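Local coordinates for cell wall surface anchor family protein (Streptococcus agalactiae, PDB 3PHS), which serves as a minor pilin of the streptococcal pilus, with an IgG-like domain that mediates adhesion to lung epithelial cells, at residues Q14-H19 against Q87-F92; Q31-P36 against E123-Y128; Y47-L52 against F117-S122. One frame throughout, in Å; residues are numbered along the deposited sequence.

Contact 1. Residues Q14-H19 against Q87-F92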
ATOM      1  N   GLN A  14      21.989 -20.302   6.151  1.00 14.13           N
ATOM      2  CA  GLN A  14      21.503 -19.765   4.889  1.00 14.17           C
ATOM      3  C   GLN A  14      20.050 -19.428   5.075  1.00 13.50           C
ATOM      4  O   GLN A  14      19.318 -20.183   5.699  1.00 13.96           O
ATOM      5  CB  GLN A  14      21.591 -20.840   3.812  1.00 14.64           C
ATOM      6  CG  GLN A  14      22.987 -21.373   3.611  1.00 17.38           C
ATOM      7  CD  GLN A  14      23.901 -20.290   3.175  1.00 18.30           C
ATOM      8  OE1 GLN A  14      24.634 -19.702   3.980  1.00 17.51           O
ATOM      9  NE2 GLN A  14      23.865 -19.994   1.884  1.00 20.28           N
ATOM     10  N   LEU A  15      19.635 -18.297   4.531  1.00 13.65           N
ATOM     11  CA  LEU A  15      18.216 -17.963   4.487  1.00 12.69           C
ATOM     12  C   LEU A  15      17.862 -17.568   3.070  1.00 11.58           C
ATOM     13  O   LEU A  15      18.580 -16.777   2.453  1.00 11.92           O
ATOM     14  CB  LEU A  15      17.926 -16.796   5.435  1.00 12.83           C
ATOM     15  CG  LEU A  15      16.531 -16.181   5.370  1.00 14.39           C
ATOM     16  CD1 LEU A  15      15.453 -17.191   5.776  1.00 13.15           C
ATOM     17  CD2 LEU A  15      16.446 -14.926   6.253  1.00 15.42           C
ATOM     18  N   THR A  16      16.749 -18.110   2.563  1.00 10.42           N
ATOM     19  CA  THR A  16      16.282 -17.809   1.207  1.00 11.16           C
ATOM     20  C   THR A  16      14.864 -17.320   1.325  1.00 11.35           C
ATOM     21  O   THR A  16      14.040 -18.004   1.900  1.00 10.15           O
ATOM     22  CB  THR A  16      16.298 -19.067   0.291  1.00 11.56           C
ATOM     23  OG1 THR A  16      17.637 -19.583   0.196  1.00 10.82           O
ATOM     24  CG2 THR A  16      15.791 -18.727  -1.132  1.00 11.32           C
ATOM     25  N   ILE A  17      14.592 -16.121   0.805  1.00 11.03           N
ATOM     26  CA  ILE A  17      13.235 -15.573   0.805  1.00 11.02           C
ATOM     27  C   ILE A  17      12.729 -15.763  -0.601  1.00 10.91           C
ATOM     28  O   ILE A  17      13.373 -15.311  -1.541  1.00 11.08           O
ATOM     29  CB  ILE A  17      13.225 -14.033   1.140  1.00 11.70           C
ATOM     30  CG1 ILE A  17      13.877 -13.700   2.501  1.00 13.06           C
ATOM     31  CG2 ILE A  17      11.821 -13.442   1.039  1.00 12.45           C
ATOM     32  CD1 ILE A  17      13.746 -14.678   3.551  1.00 18.91           C
ATOM     33  N   VAL A  18      11.584 -16.431  -0.756  1.00 10.74           N
ATOM     34  CA  VAL A  18      11.041 -16.710  -2.090  1.00 10.70           C
ATOM     35  C   VAL A  18       9.782 -15.888  -2.279  1.00 10.94           C
ATOM     36  O   VAL A  18       8.772 -16.108  -1.603  1.00 11.33           O
ATOM     37  CB  VAL A  18      10.746 -18.229  -2.302  1.00 11.20           C
ATOM     38  CG1 VAL A  18      10.449 -18.555  -3.783  1.00 10.91           C
ATOM     39  CG2 VAL A  18      11.930 -19.080  -1.838  1.00 10.85           C
ATOM     40  N   HIS A  19       9.852 -14.926  -3.201  1.00 10.56           N
ATOM     41  CA  HIS A  19       8.745 -14.007  -3.438  1.00 10.88           C
ATOM     42  C   HIS A  19       7.899 -14.459  -4.639  1.00 10.35           C
ATOM     43  O   HIS A  19       8.317 -14.292  -5.778  1.00 10.49           O
ATOM     44  CB  HIS A  19       9.311 -12.589  -3.671  1.00 10.44           C
ATOM     45  CG  HIS A  19       8.259 -11.526  -3.767  1.00 10.47           C
ATOM     46  ND1 HIS A  19       8.103 -10.540  -2.817  1.00 10.02           N
ATOM     47  CD2 HIS A  19       7.318 -11.287  -4.715  1.00 11.85           C
ATOM     48  CE1 HIS A  19       7.092  -9.759  -3.155  1.00 10.13           C
ATOM     49  NE2 HIS A  19       6.601 -10.184  -4.307  1.00 11.80           N
ATOM     50  N   GLN A  87      14.615 -16.340 -10.050  1.00 16.20           N
ATOM     51  CA  GLN A  87      13.737 -17.347  -9.451  1.00 15.43           C
ATOM     52  C   GLN A  87      12.914 -16.790  -8.271  1.00 13.81           C
ATOM     53  O   GLN A  87      12.307 -17.544  -7.510  1.00 12.92           O
ATOM     54  CB  GLN A  87      14.555 -18.555  -8.984  1.00 15.99           C
ATOM     55  CG  GLN A  87      15.093 -19.441 -10.120  1.00 19.39           C
ATOM     56  CD  GLN A  87      16.096 -18.744 -10.994  1.00 22.71           C
ATOM     57  OE1 GLN A  87      17.135 -18.262 -10.525  1.00 25.13           O
ATOM     58  NE2 GLN A  87      15.801 -18.689 -12.289  1.00 24.18           N
ATOM     59  N   GLY A  88      12.879 -15.467  -8.138  1.00 12.98           N
ATOM     60  CA  GLY A  88      12.127 -14.828  -7.063  1.00 12.11           C
ATOM     61  C   GLY A  88      12.788 -14.966  -5.696  1.00 11.64           C
ATOM     62  O   GLY A  88      12.167 -14.684  -4.670  1.00 11.35           O
ATOM     63  N   LYS A  89      14.057 -15.364  -5.692  1.00 11.58           N
ATOM     64  CA  LYS A  89      14.812 -15.635  -4.454  1.00 12.45           C
ATOM     65  C   LYS A  89      15.724 -14.504  -4.039  1.00 11.82           C
ATOM     66  O   LYS A  89      16.564 -14.071  -4.826  1.00 12.51           O
ATOM     67  CB  LYS A  89      15.645 -16.910  -4.621  1.00 12.74           C
ATOM     68  CG  LYS A  89      14.762 -18.143  -4.741  1.00 13.50           C
ATOM     69  CD  LYS A  89      15.568 -19.435  -4.900  1.00 14.78           C
ATOM     70  CE  LYS A  89      14.631 -20.639  -4.873  1.00 15.34           C
ATOM     71  NZ  LYS A  89      15.420 -21.907  -4.901  1.00 13.44           N
ATOM     72  N   ALA A  90      15.531 -14.022  -2.808  1.00 11.67           N
ATOM     73  CA  ALA A  90      16.434 -13.064  -2.166  1.00 11.74           C
ATOM     74  C   ALA A  90      17.261 -13.878  -1.180  1.00 11.55           C
ATOM     75  O   ALA A  90      16.725 -14.413  -0.205  1.00 11.58           O
ATOM     76  CB  ALA A  90      15.638 -11.960  -1.447  1.00 11.33           C
ATOM     77  N   THR A  91      18.555 -14.017  -1.476  1.00 12.04           N
ATOM     78  CA  THR A  91      19.415 -14.955  -0.736  1.00 12.31           C
ATOM     79  C   THR A  91      20.248 -14.245   0.318  1.00 12.87           C
ATOM     80  O   THR A  91      20.814 -13.168   0.069  1.00 13.34           O
ATOM     81  CB  THR A  91      20.346 -15.752  -1.692  1.00 12.13           C
ATOM     82  OG1 THR A  91      21.169 -14.853  -2.437  1.00 11.88           O
ATOM     83  CG2 THR A  91      19.537 -16.616  -2.672  1.00 12.56           C
ATOM     84  N   PHE A  92      20.301 -14.849   1.499  1.00 12.75           N
ATOM     85  CA  PHE A  92      21.027 -14.310   2.649  1.00 13.98           C
ATOM     86  C   PHE A  92      22.016 -15.359   3.102  1.00 14.35           C
ATOM     87  O   PHE A  92      21.624 -16.410   3.611  1.00 15.17           O
ATOM     88  CB  PHE A  92      20.056 -13.953   3.777  1.00 14.19           C
ATOM     89  CG  PHE A  92      19.132 -12.825   3.414  1.00 15.20           C
ATOM     90  CD1 PHE A  92      19.471 -11.506   3.723  1.00 18.87           C
ATOM     91  CD2 PHE A  92      17.965 -13.075   2.705  1.00 15.69           C
ATOM     92  CE1 PHE A  92      18.622 -10.431   3.353  1.00 17.20           C
ATOM     93  CE2 PHE A  92      17.107 -12.020   2.327  1.00 15.54           C
ATOM     94  CZ  PHE A  92      17.437 -10.705   2.647  1.00 16.09           C
TER
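Gly88 opens the pairing: its O accepts a nearly straight hydrogen bond from His19 N (2.8 Å, 179°), with the donor tilted out of the carbonyl plane. At Lys89, a non-hydrogen-bonded partner of Val18, the CA points its hydrogen at Ile17 O. The extended lysine chain runs obliquely past Thr16, whose CG2 lies 3.8 Å from Lys89 CG, and it lies side by side with Val18, both pointing the same way. Ala90 turns to the opposite face and pairs with Ile17 through two backbone bonds, Ala90 N to Ile17 O and Ile17 N to Ala90 O; their CB atoms are 4.1 Å apart. Thr91 faces Thr16 on the Lys89 side. Phe92 closes a second hydrogen-bonded pair, with Leu15. Its CG lies anti to the carbonyl carbon (chi1 -66°), and the ring's CE2 comes to 3.6 Å from Ile17 CG1. Leu15 O lies at the ring edge, close to its plane. Tyr47 and Leu49 of the facing sheet pack on the apolar inner face of Leu15, Ile17, Ala90 and Phe92; on the mixed outer face Val18 is buried beside Thr16, Thr91 and Lys89. Such a two-faced antiparallel strand pair is characteristic of an Ig-like beta sandwich.

Contact 2. Residues Q31-P36 against E123-Y128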
ATOM      1  N   GLN A  31       1.590 -20.697   5.537  1.00 15.27           N
ATOM      2  CA  GLN A  31       2.574 -20.864   6.593  1.00 14.86           C
ATOM      3  C   GLN A  31       3.930 -20.527   5.983  1.00 14.15           C
ATOM      4  O   GLN A  31       4.214 -20.882   4.844  1.00 13.21           O
ATOM      5  CB  GLN A  31       2.580 -22.295   7.163  1.00 15.71           C
ATOM      6  CG  GLN A  31       1.237 -22.789   7.762  1.00 17.94           C
ATOM      7  CD  GLN A  31       0.767 -21.992   8.985  1.00 21.95           C
ATOM      8  OE1 GLN A  31      -0.429 -21.689   9.132  1.00 23.63           O
ATOM      9  NE2 GLN A  31       1.697 -21.665   9.869  1.00 22.06           N
ATOM     10  N   LEU A  32       4.744 -19.811   6.747  1.00 13.83           N
ATOM     11  CA  LEU A  32       5.965 -19.188   6.223  1.00 14.15           C
ATOM     12  C   LEU A  32       6.889 -20.173   5.500  1.00 13.32           C
ATOM     13  O   LEU A  32       7.466 -19.833   4.476  1.00 12.83           O
ATOM     14  CB  LEU A  32       6.727 -18.460   7.340  1.00 15.01           C
ATOM     15  CG  LEU A  32       6.233 -17.053   7.685  1.00 18.80           C
ATOM     16  CD1 LEU A  32       6.944 -16.590   8.953  1.00 24.11           C
ATOM     17  CD2 LEU A  32       6.475 -16.021   6.546  1.00 20.70           C
ATOM     18  N   GLU A  33       7.020 -21.388   6.022  1.00 12.35           N
ATOM     19  CA  GLU A  33       7.957 -22.329   5.390  1.00 12.58           C
ATOM     20  C   GLU A  33       7.343 -23.292   4.374  1.00 12.44           C
ATOM     21  O   GLU A  33       8.071 -24.077   3.753  1.00 12.79           O
ATOM     22  CB  GLU A  33       8.777 -23.073   6.443  1.00 12.11           C
ATOM     23  CG  GLU A  33       9.740 -22.181   7.182  1.00 14.80           C
ATOM     24  CD  GLU A  33      10.453 -22.937   8.275  1.00 13.74           C
ATOM     25  OE1 GLU A  33      11.292 -23.779   7.945  1.00 16.71           O
ATOM     26  OE2 GLU A  33      10.166 -22.683   9.455  1.00 21.12           O
ATOM     27  N   ILE A  34       6.023 -23.212   4.182  1.00 12.80           N
ATOM     28  CA  ILE A  34       5.328 -24.076   3.202  1.00 12.74           C
ATOM     29  C   ILE A  34       5.158 -23.362   1.869  1.00 12.14           C
ATOM     30  O   ILE A  34       4.459 -22.358   1.816  1.00 12.29           O
ATOM     31  CB  ILE A  34       3.913 -24.518   3.727  1.00 13.29           C
ATOM     32  CG1 ILE A  34       4.028 -25.424   4.967  1.00 13.58           C
ATOM     33  CG2 ILE A  34       3.084 -25.172   2.612  1.00 13.79           C
ATOM     34  CD1 ILE A  34       4.474 -26.878   4.675  1.00 13.32           C
ATOM     35  N   ALA A  35       5.781 -23.891   0.806  1.00 11.55           N
ATOM     36  CA  ALA A  35       5.634 -23.336  -0.553  1.00 12.44           C
ATOM     37  C   ALA A  35       4.175 -23.336  -1.002  1.00 12.89           C
ATOM     38  O   ALA A  35       3.439 -24.290  -0.737  1.00 12.58           O
ATOM     39  CB  ALA A  35       6.495 -24.114  -1.571  1.00 12.37           C
ATOM     40  N   PRO A  36       3.747 -22.258  -1.684  1.00 13.49           N
ATOM     41  CA  PRO A  36       2.450 -22.361  -2.328  1.00 14.19           C
ATOM     42  C   PRO A  36       2.521 -23.407  -3.448  1.00 14.32           C
ATOM     43  O   PRO A  36       3.619 -23.753  -3.933  1.00 13.65           O
ATOM     44  CB  PRO A  36       2.206 -20.949  -2.901  1.00 14.16           C
ATOM     45  CG  PRO A  36       3.521 -20.322  -2.970  1.00 15.46           C
ATOM     46  CD  PRO A  36       4.359 -20.928  -1.859  1.00 13.94           C
ATOM     47  N   GLU A 123      18.879 -22.766  11.977  1.00 14.02           N
ATOM     48  CA  GLU A 123      19.203 -23.735  10.930  1.00 14.19           C
ATOM     49  C   GLU A 123      18.957 -23.020   9.596  1.00 13.62           C
ATOM     50  O   GLU A 123      18.364 -21.936   9.592  1.00 12.08           O
ATOM     51  CB  GLU A 123      18.274 -24.959  11.029  1.00 14.36           C
ATOM     52  CG  GLU A 123      16.759 -24.612  11.039  1.00 16.56           C
ATOM     53  CD  GLU A 123      15.857 -25.839  11.087  1.00 21.58           C
ATOM     54  OE1 GLU A 123      16.346 -26.917  11.473  1.00 23.67           O
ATOM     55  OE2 GLU A 123      14.661 -25.722  10.734  1.00 24.11           O
ATOM     56  N   ASP A 124      19.387 -23.613   8.475  1.00 12.56           N
ATOM     57  CA  ASP A 124      19.045 -23.043   7.156  1.00 12.80           C
ATOM     58  C   ASP A 124      17.528 -22.970   6.992  1.00 12.68           C
ATOM     59  O   ASP A 124      16.802 -23.903   7.388  1.00 13.16           O
ATOM     60  CB  ASP A 124      19.623 -23.879   6.025  1.00 12.33           C
ATOM     61  CG  ASP A 124      21.134 -23.946   6.054  1.00 13.08           C
ATOM     62  OD1 ASP A 124      21.660 -24.889   5.447  1.00 15.33           O
ATOM     63  OD2 ASP A 124      21.787 -23.063   6.641  1.00 12.45           O
ATOM     64  N   LYS A 125      17.051 -21.885   6.383  1.00 12.47           N
ATOM     65  CA  LYS A 125      15.608 -21.652   6.258  1.00 12.83           C
ATOM     66  C   LYS A 125      15.238 -21.222   4.856  1.00 12.22           C
ATOM     67  O   LYS A 125      15.971 -20.451   4.223  1.00 11.38           O
ATOM     68  CB  LYS A 125      15.158 -20.545   7.230  1.00 13.07           C
ATOM     69  CG  LYS A 125      15.175 -20.904   8.732  1.00 14.90           C
ATOM     70  CD  LYS A 125      14.008 -21.808   9.091  1.00 17.99           C
ATOM     71  CE  LYS A 125      13.901 -22.023  10.617  1.00 16.92           C
ATOM     72  NZ  LYS A 125      13.053 -23.227  10.870  1.00 19.43           N
ATOM     73  N   VAL A 126      14.072 -21.690   4.402  1.00 12.27           N
ATOM     74  CA  VAL A 126      13.455 -21.203   3.162  1.00 11.96           C
ATOM     75  C   VAL A 126      12.066 -20.654   3.544  1.00 12.18           C
ATOM     76  O   VAL A 126      11.253 -21.352   4.144  1.00 12.64           O
ATOM     77  CB  VAL A 126      13.366 -22.300   2.090  1.00 11.63           C
ATOM     78  CG1 VAL A 126      12.667 -21.774   0.816  1.00 12.40           C
ATOM     79  CG2 VAL A 126      14.771 -22.843   1.747  1.00 11.63           C
ATOM     80  N   ILE A 127      11.811 -19.395   3.220  1.00 12.13           N
ATOM     81  CA  ILE A 127      10.577 -18.763   3.683  1.00 13.52           C
ATOM     82  C   ILE A 127       9.858 -18.101   2.514  1.00 12.91           C
ATOM     83  O   ILE A 127      10.502 -17.573   1.599  1.00 13.21           O
ATOM     84  CB  ILE A 127      10.810 -17.731   4.822  1.00 14.18           C
ATOM     85  CG1 ILE A 127      11.669 -16.603   4.350  1.00 18.10           C
ATOM     86  CG2 ILE A 127      11.405 -18.378   6.140  1.00 16.27           C
ATOM     87  CD1 ILE A 127      11.115 -15.316   4.796  1.00 23.55           C
ATOM     88  N   TYR A 128       8.529 -18.152   2.565  1.00 12.12           N
ATOM     89  CA  TYR A 128       7.655 -17.634   1.524  1.00 11.59           C
ATOM     90  C   TYR A 128       6.799 -16.536   2.167  1.00 10.97           C
ATOM     91  O   TYR A 128       5.797 -16.847   2.819  1.00 11.38           O
ATOM     92  CB  TYR A 128       6.762 -18.754   0.963  1.00 11.33           C
ATOM     93  CG  TYR A 128       7.539 -19.853   0.249  1.00 10.69           C
ATOM     94  CD1 TYR A 128       8.119 -20.900   0.973  1.00 12.20           C
ATOM     95  CD2 TYR A 128       7.715 -19.828  -1.128  1.00 10.06           C
ATOM     96  CE1 TYR A 128       8.880 -21.909   0.324  1.00 12.62           C
ATOM     97  CE2 TYR A 128       8.458 -20.831  -1.790  1.00 12.48           C
ATOM     98  CZ  TYR A 128       9.035 -21.863  -1.044  1.00 11.50           C
ATOM     99  OH  TYR A 128       9.753 -22.853  -1.675  1.00 13.36           O
TER
HETATM  100  O   HOH W   1      10.789 -24.147   3.599  1.00 14.46           O
HETATM  101  O   HOH W   2      12.807 -23.825   5.761  1.00 17.23           O
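Lys125 NZ is held between two carboxylates, Glu33 from the 31-36 loop and Glu123 from its own segment. The bond to Glu123 OE2 is the shorter at 3.0 Å and meets the anti side of that oxygen; Glu33 OE2 is met on its syn side at 3.3 Å, with a weak second bond to OE1. A bend at chi2 (-75°) starts the lysine chain on its way to the acids, and the ammonium probably offsets the repulsion between them. Glu33 also reaches the strand backbone through water: one water joins its OE1 to Val126 N, another its O to Val126 O. Further along, Tyr128 N donates to Leu32 O (2.8 Å, 160°) in the carbonyl plane. The Tyr128 ring lies beneath Ala35, whose CA stands 3.6 Å above its centre in a CH-pi contact, while Ala35 CB leans over the phenol end, 3.4 Å from Tyr128 CZ. Pro36 CD approaches the ring obliquely beside CD2. Val18 of strand 13-21 also packs against this tyrosine. A type I beta turn from Gln31 to Ile34, closed by Ile34 N to Gln31 O, presents Leu32 and Glu33: a surface turn joined to strand 125-127 and to Tyr128 just after it, in an Ig-like domain.

Contact 3. Residues Y47-L52 against F117-S122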
ATOM      1  N   TYR A  47      14.421  -7.092  -0.089  1.00 11.45           N
ATOM      2  CA  TYR A  47      14.180  -7.590   1.275  1.00 11.61           C
ATOM      3  C   TYR A  47      15.275  -7.116   2.228  1.00 12.04           C
ATOM      4  O   TYR A  47      16.466  -7.084   1.873  1.00 11.25           O
ATOM      5  CB  TYR A  47      14.074  -9.136   1.291  1.00 11.54           C
ATOM      6  CG  TYR A  47      12.697  -9.596   0.885  1.00 11.07           C
ATOM      7  CD1 TYR A  47      12.389  -9.855  -0.453  1.00 11.74           C
ATOM      8  CD2 TYR A  47      11.678  -9.714   1.828  1.00 11.11           C
ATOM      9  CE1 TYR A  47      11.105 -10.255  -0.825  1.00 12.02           C
ATOM     10  CE2 TYR A  47      10.381 -10.094   1.453  1.00 11.21           C
ATOM     11  CZ  TYR A  47      10.112 -10.369   0.129  1.00 11.11           C
ATOM     12  OH  TYR A  47       8.832 -10.755  -0.231  1.00 11.04           O
ATOM     13  N   GLN A  48      14.861  -6.709   3.420  1.00 12.02           N
ATOM     14  CA  GLN A  48      15.807  -6.405   4.473  1.00 12.70           C
ATOM     15  C   GLN A  48      15.537  -7.290   5.669  1.00 12.99           C
ATOM     16  O   GLN A  48      14.383  -7.528   6.018  1.00 12.85           O
ATOM     17  CB  GLN A  48      15.728  -4.933   4.856  1.00 11.98           C
ATOM     18  CG  GLN A  48      16.144  -4.084   3.704  1.00 13.62           C
ATOM     19  CD  GLN A  48      16.111  -2.612   3.979  1.00 18.39           C
ATOM     20  OE1 GLN A  48      16.697  -1.835   3.212  1.00 21.54           O
ATOM     21  NE2 GLN A  48      15.439  -2.204   5.048  1.00 14.02           N
ATOM     22  N   LEU A  49      16.621  -7.733   6.305  1.00 12.79           N
ATOM     23  CA  LEU A  49      16.548  -8.567   7.493  1.00 13.22           C
ATOM     24  C   LEU A  49      17.271  -7.869   8.637  1.00 13.27           C
ATOM     25  O   LEU A  49      18.445  -7.527   8.502  1.00 13.77           O
ATOM     26  CB  LEU A  49      17.130  -9.966   7.202  1.00 13.89           C
ATOM     27  CG  LEU A  49      16.240 -11.072   6.601  1.00 15.89           C
ATOM     28  CD1 LEU A  49      15.285 -11.615   7.627  1.00 19.80           C
ATOM     29  CD2 LEU A  49      15.459 -10.670   5.348  1.00 19.01           C
ATOM     30  N   TYR A  50      16.558  -7.658   9.747  1.00 12.88           N
ATOM     31  CA  TYR A  50      17.069  -6.942  10.920  1.00 13.29           C
ATOM     32  C   TYR A  50      17.345  -7.953  12.025  1.00 13.30           C
ATOM     33  O   TYR A  50      16.437  -8.641  12.488  1.00 13.35           O
ATOM     34  CB  TYR A  50      16.078  -5.869  11.361  1.00 13.16           C
ATOM     35  CG  TYR A  50      16.020  -4.748  10.351  1.00 15.06           C
ATOM     36  CD1 TYR A  50      15.250  -4.866   9.189  1.00 14.33           C
ATOM     37  CD2 TYR A  50      16.808  -3.614  10.513  1.00 15.39           C
ATOM     38  CE1 TYR A  50      15.225  -3.841   8.239  1.00 16.06           C
ATOM     39  CE2 TYR A  50      16.799  -2.589   9.567  1.00 14.80           C
ATOM     40  CZ  TYR A  50      15.995  -2.704   8.450  1.00 15.67           C
ATOM     41  OH  TYR A  50      16.022  -1.695   7.530  1.00 16.42           O
ATOM     42  N   GLN A  51      18.618  -8.083  12.384  1.00 13.42           N
ATOM     43  CA  GLN A  51      19.027  -8.996  13.448  1.00 14.26           C
ATOM     44  C   GLN A  51      18.624  -8.415  14.812  1.00 13.60           C
ATOM     45  O   GLN A  51      19.106  -7.348  15.196  1.00 12.78           O
ATOM     46  CB  GLN A  51      20.541  -9.136  13.386  1.00 14.38           C
ATOM     47  CG  GLN A  51      21.160 -10.263  14.164  1.00 17.48           C
ATOM     48  CD  GLN A  51      22.660 -10.242  13.892  1.00 19.05           C
ATOM     49  OE1 GLN A  51      23.157 -10.969  13.037  1.00 23.57           O
ATOM     50  NE2 GLN A  51      23.348  -9.329  14.521  1.00 21.15           N
ATOM     51  N   LEU A  52      17.753  -9.113  15.540  1.00 12.93           N
ATOM     52  CA  LEU A  52      17.286  -8.610  16.844  1.00 12.64           C
ATOM     53  C   LEU A  52      18.406  -8.574  17.881  1.00 13.31           C
ATOM     54  O   LEU A  52      19.277  -9.438  17.880  1.00 12.38           O
ATOM     55  CB  LEU A  52      16.117  -9.443  17.384  1.00 12.87           C
ATOM     56  CG  LEU A  52      14.716  -9.003  16.972  1.00 11.72           C
ATOM     57  CD1 LEU A  52      14.539  -9.064  15.444  1.00 12.84           C
ATOM     58  CD2 LEU A  52      13.668  -9.840  17.682  1.00 11.36           C
ATOM     59  N   PHE A 117       7.813 -10.551   8.796  1.00 10.65           N
ATOM     60  CA  PHE A 117       7.867 -11.837   9.495  1.00 10.83           C
ATOM     61  C   PHE A 117       9.063 -11.889  10.439  1.00 11.08           C
ATOM     62  O   PHE A 117      10.033 -11.140  10.275  1.00  9.98           O
ATOM     63  CB  PHE A 117       7.980 -12.995   8.483  1.00 10.71           C
ATOM     64  CG  PHE A 117       9.041 -12.782   7.454  1.00 13.43           C
ATOM     65  CD1 PHE A 117       8.732 -12.156   6.242  1.00 13.14           C
ATOM     66  CD2 PHE A 117      10.362 -13.148   7.714  1.00 14.83           C
ATOM     67  CE1 PHE A 117       9.723 -11.906   5.307  1.00 15.69           C
ATOM     68  CE2 PHE A 117      11.353 -12.922   6.777  1.00 14.60           C
ATOM     69  CZ  PHE A 117      11.039 -12.300   5.573  1.00 15.25           C
ATOM     70  N   LEU A 118       9.004 -12.803  11.393  1.00 11.01           N
ATOM     71  CA  LEU A 118      10.186 -13.120  12.183  1.00 13.15           C
ATOM     72  C   LEU A 118      10.748 -14.454  11.708  1.00 14.14           C
ATOM     73  O   LEU A 118       9.992 -15.371  11.397  1.00 15.28           O
ATOM     74  CB  LEU A 118       9.842 -13.179  13.672  1.00 13.20           C
ATOM     75  CG  LEU A 118       9.591 -11.835  14.334  1.00 14.83           C
ATOM     76  CD1 LEU A 118       9.021 -12.067  15.728  1.00 15.78           C
ATOM     77  CD2 LEU A 118      10.895 -10.983  14.376  1.00 15.54           C
ATOM     78  N   VAL A 119      12.071 -14.562  11.634  1.00 14.82           N
ATOM     79  CA  VAL A 119      12.712 -15.865  11.342  1.00 15.48           C
ATOM     80  C   VAL A 119      13.528 -16.276  12.583  1.00 15.11           C
ATOM     81  O   VAL A 119      14.396 -15.533  13.028  1.00 13.77           O
ATOM     82  CB  VAL A 119      13.698 -15.818  10.145  1.00 16.19           C
ATOM     83  CG1 VAL A 119      14.049 -17.259   9.700  1.00 16.62           C
ATOM     84  CG2 VAL A 119      13.156 -15.002   8.964  1.00 19.06           C
ATOM     85  N   ASP A 120      13.243 -17.464  13.112  1.00 14.89           N
ATOM     86  CA  ASP A 120      14.025 -18.064  14.185  1.00 15.21           C
ATOM     87  C   ASP A 120      15.162 -18.840  13.490  1.00 14.87           C
ATOM     88  O   ASP A 120      15.029 -20.047  13.196  1.00 14.43           O
ATOM     89  CB  ASP A 120      13.089 -18.986  14.977  1.00 16.48           C
ATOM     90  CG  ASP A 120      13.721 -19.607  16.210  1.00 18.55           C
ATOM     91  OD1 ASP A 120      14.894 -19.348  16.547  1.00 22.94           O
ATOM     92  OD2 ASP A 120      12.995 -20.401  16.853  1.00 22.89           O
ATOM     93  N   LEU A 121      16.256 -18.132  13.185  1.00 13.77           N
ATOM     94  CA  LEU A 121      17.336 -18.676  12.350  1.00 13.73           C
ATOM     95  C   LEU A 121      18.332 -19.504  13.168  1.00 14.40           C
ATOM     96  O   LEU A 121      19.418 -19.037  13.547  1.00 13.70           O
ATOM     97  CB  LEU A 121      18.037 -17.580  11.522  1.00 13.82           C
ATOM     98  CG  LEU A 121      18.893 -18.119  10.370  1.00 13.32           C
ATOM     99  CD1 LEU A 121      17.993 -18.639   9.218  1.00 12.48           C
ATOM    100  CD2 LEU A 121      19.879 -16.999   9.914  1.00 13.88           C
ATOM    101  N   SER A 122      17.908 -20.735  13.449  1.00 14.79           N
ATOM    102  CA  SER A 122      18.690 -21.726  14.173  1.00 15.02           C
ATOM    103  C   SER A 122      19.232 -22.843  13.261  1.00 15.37           C
ATOM    104  O   SER A 122      19.950 -23.750  13.729  1.00 15.47           O
ATOM    105  CB  SER A 122      17.764 -22.370  15.203  1.00 15.26           C
ATOM    106  OG  SER A 122      16.678 -23.003  14.547  1.00 16.54           O
TER
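Leu49 CD1 reaches both Phe117 and Val119, standing 4.2 Å from Phe117 CE2 and the same distance from Val119 CG2, and this trio, with two partners for one methyl, makes the more deeply buried part of the contact. The methyl approaches the phenylalanine ring obliquely, while Val119 CG2 fills in at the edge of that ring, in its plane, so the two apolar residues of strand 117-121 present one surface to the leucine. Phe117 reaches it with its CG between the backbone N and the carbonyl carbon (chi1 49°). Tyr47 extends the same patch: its CE2 meets Phe117 CE1 at 4.3 Å, near the plane of the phenylalanine ring. The two ring planes are inclined by roughly 40°, and the touch is of single rim carbons rather than a stack. All four side chains are buried. The Tyr47 hydroxyl is satisfied by His19 ND1, and Pro129 packs against both aromatic rings.

The other end is less enclosed. Leu52 and Leu118 are both partly exposed and meet through one pair of methyls, Leu52 CD1 and Leu118 CD2, 4.3 Å apart. Leu118 leaves its strand on the side opposite to Phe117 and Val119, so this touch stands apart from the aromatic patch.

No hydrogen bond links the segments. Their axes come no closer than 8.9 Å and run at 58° to each other. Strand 117-121, the late part of the edge strand 109-121, is set off from 47-52 partly towards the side on which Leu49 carries its side chain, and the two meet by side chains alone. An apolar core between two sheets, to which the end of an edge strand adds its side chains, is the interior of an Ig-like beta sandwich.

How the contacts relate
All three contacts belong to the same Ig-like domain. Contact 1 and contact 2 share one sheet, in which strand 13-21 is paired antiparallel with 89-95 and parallel with 125-127; contact 3 belongs to the facing sheet. Contact 1 is partly buried, backbone-bonded with one face in the core; contact 2, at the surface, mixes a salt-bridge network and bridging waters with an alanine-on-tyrosine contact; contact 3 is buried and wholly apolar. The sheets meet where Ile17 packs on Tyr47, and where Leu15 and Phe92 pack on Leu49, with the His19-Tyr47 bond as a polar tie. Contact 2 reaches the same interior through Ile127 and Leu32, which touch Phe117, while its charged end remains outside.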